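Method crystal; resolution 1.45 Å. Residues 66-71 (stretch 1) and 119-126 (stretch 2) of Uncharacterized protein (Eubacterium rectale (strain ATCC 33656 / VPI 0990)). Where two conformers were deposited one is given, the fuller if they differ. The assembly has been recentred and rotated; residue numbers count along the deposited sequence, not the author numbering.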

# COMPACT_ATOMS: atom_id res chain seq x y z
N ALA A 66 -7.83 1.15 16.89
CA ALA A 66 -6.43 1.27 16.54
C ALA A 66 -5.57 0.42 17.46
O ALA A 66 -5.85 0.35 18.67
CB ALA A 66 -6.02 2.74 16.68
N ILE A 67 -4.55 -0.24 16.90
CA ILE A 67 -3.55 -0.96 17.68
C ILE A 67 -2.49 0.08 18.00
O ILE A 67 -1.91 0.70 17.09
CB ILE A 67 -2.99 -2.21 16.95
CG1 ILE A 67 -4.13 -3.26 16.81
CG2 ILE A 67 -1.79 -2.83 17.73
CD1 ILE A 67 -3.85 -4.42 15.92
N ASN A 68 -2.27 0.35 19.29
CA ASN A 68 -1.26 1.32 19.68
C ASN A 68 0.01 0.53 20.01
O ASN A 68 0.04 -0.25 20.98
CB ASN A 68 -1.74 2.14 20.87
CG ASN A 68 -0.79 3.26 21.21
OD1 ASN A 68 0.43 3.06 21.28
ND2 ASN A 68 -1.33 4.45 21.41
N PHE A 69 1.04 0.68 19.16
CA PHE A 69 2.23 -0.15 19.33
C PHE A 69 3.06 0.18 20.54
O PHE A 69 3.81 -0.68 20.99
CB PHE A 69 3.15 -0.01 18.11
CG PHE A 69 2.57 -0.45 16.78
CD1 PHE A 69 1.80 -1.60 16.69
CD2 PHE A 69 2.88 0.25 15.61
CE1 PHE A 69 1.32 -2.04 15.45
CE2 PHE A 69 2.37 -0.18 14.38
CZ PHE A 69 1.60 -1.32 14.31
N SER A 70 2.98 1.42 21.04
CA SER A 70 3.90 1.85 22.09
C SER A 70 3.28 2.11 23.47
O SER A 70 4.04 2.31 24.42
CB SER A 70 4.64 3.09 21.64
OG SER A 70 3.71 4.12 21.38
N GLU A 71 1.94 2.13 23.58
CA GLU A 71 1.31 2.48 24.87
C GLU A 71 1.58 1.43 25.96
O GLU A 71 1.74 1.80 27.12
CB GLU A 71 -0.20 2.72 24.73
CG GLU A 71 -1.07 1.51 24.45
CD GLU A 71 -2.57 1.73 24.39
OE1 GLU A 71 -3.02 2.89 24.51
OE2 GLU A 71 -3.30 0.73 24.19
N ALA A 119 12.49 2.11 15.48
CA ALA A 119 11.71 3.19 16.06
C ALA A 119 10.29 2.73 16.12
O ALA A 119 9.74 2.32 15.10
CB ALA A 119 11.82 4.45 15.20
N ILE A 120 9.67 2.82 17.31
CA ILE A 120 8.28 2.40 17.44
C ILE A 120 7.48 3.56 18.05
O ILE A 120 7.86 4.07 19.10
CB ILE A 120 8.13 1.10 18.27
CG1 ILE A 120 8.95 -0.03 17.64
CG2 ILE A 120 6.64 0.71 18.39
CD1 ILE A 120 9.03 -1.29 18.54
N ARG A 121 6.39 3.94 17.38
CA ARG A 121 5.47 5.00 17.82
C ARG A 121 4.09 4.37 18.04
O ARG A 121 3.92 3.15 17.86
CB ARG A 121 5.39 6.11 16.74
CG ARG A 121 6.60 7.01 16.60
CD ARG A 121 6.41 8.03 15.49
NE ARG A 121 5.49 9.11 15.87
CZ ARG A 121 4.21 9.18 15.50
NH1 ARG A 121 3.68 8.24 14.73
NH2 ARG A 121 3.45 10.20 15.90
N ASN A 122 3.05 5.18 18.30
CA ASN A 122 1.72 4.60 18.49
C ASN A 122 1.17 3.90 17.24
O ASN A 122 0.53 2.86 17.37
CB ASN A 122 0.73 5.67 18.98
CG ASN A 122 0.65 6.89 18.09
OD1 ASN A 122 1.65 7.54 17.80
ND2 ASN A 122 -0.54 7.23 17.61
N ASP A 123 1.42 4.45 16.03
CA ASP A 123 0.80 3.91 14.83
C ASP A 123 1.79 3.60 13.72
O ASP A 123 1.41 3.55 12.55
CB ASP A 123 -0.25 4.90 14.30
CG ASP A 123 0.34 6.24 13.85
OD1 ASP A 123 1.51 6.52 14.20
OD2 ASP A 123 -0.39 7.01 13.19
N SER A 124 3.07 3.40 14.09
CA SER A 124 4.08 3.05 13.10
C SER A 124 5.27 2.43 13.77
O SER A 124 5.53 2.68 14.94
CB SER A 124 4.51 4.29 12.30
OG SER A 124 5.19 5.24 13.11
N ALA A 125 5.96 1.57 13.04
CA ALA A 125 7.17 0.94 13.53
C ALA A 125 8.10 0.82 12.34
O ALA A 125 7.66 0.46 11.24
CB ALA A 125 6.91 -0.40 14.19
N LEU A 126 9.36 1.17 12.54
CA LEU A 126 10.33 1.09 11.45
C LEU A 126 11.63 0.48 11.94
O LEU A 126 12.23 1.02 12.88
CB LEU A 126 10.60 2.50 10.88
CG LEU A 126 11.68 2.62 9.77
CD1 LEU A 126 11.25 1.87 8.50
CD2 LEU A 126 11.99 4.07 9.43

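A tight hairpin turn exposes backbone groups that its own strands cannot satisfy, and a neighbouring loop can dock by claiming one of them. The contact between residues 66-71 and 119-126 is a compact example. The second stretch folds back on itself: Ala119 and Leu126 exchange a pair of backbone hydrogen bonds, N to O in each direction at 2.8 Å, and Arg121 N donates to Ser124 O at 2.9 Å, closing the turn through Asn122 and Asp123. The first stretch, largely irregular, passes beside this turn, and by CA position the two stretches come nearest at Asn68 and Asn122, whose CA atoms lie 4.6 Å apart.

One hydrogen bond joins the two backbones. Phe69 N donates to Asn122 O over 2.9 Å, with an N-H...O angle of 163°, close to linear. Asn122 O also receives a CA-H...O contact from Asn68 CA, at 3.3 Å, so that a polarised C-H supplements the stronger N-H donor. Ile67 O also lies 3.3 Å from Asn122 O, but both are acceptors, so the pair is a contact and not a bond.

Phe69 supplies the main side-chain contact. Its CA-to-CB bond points toward the hairpin, and with chi1 in the m well the buried ring lies along the turn. Phe69 CB packs against Ile120 CG2 at 3.6 Å, while Phe69 CD2 reaches Ala125 CB at 4.3 Å; Ile120 and Ala125 both direct their CB atoms toward the first stretch, giving the aromatic residue apolar partners from the two arms of the hairpin. Polar backbone also borders the ring: Ser124 N lies at its edge, 3.5 Å from Phe69 CD2.

Around this centre, polar side chains shape the two loops. Asn68 OD1 accepts from Ser70 N at 3.0 Å and from Glu71 N at 2.9 Å, so one amide oxygen caters for two successive backbone donors and braces the bend from Asn68 to Glu71. The other end of that amide, Asn68 ND2, makes a 3.4 Å contact with Asn122 CB. Ser70 OG approaches Asn122 N to 3.3 Å, yet the angle is too poor for a hydrogen bond, and the hydroxyl is satisfied elsewhere in the structure. Across the turn, Arg121 and Asp123 point their CA-to-CB bonds away from the first stretch and form a salt bridge, Arg121 NH1 to Asp123 OD1 2.8 Å; charge attraction holds the pair although the hydrogen bond is weak.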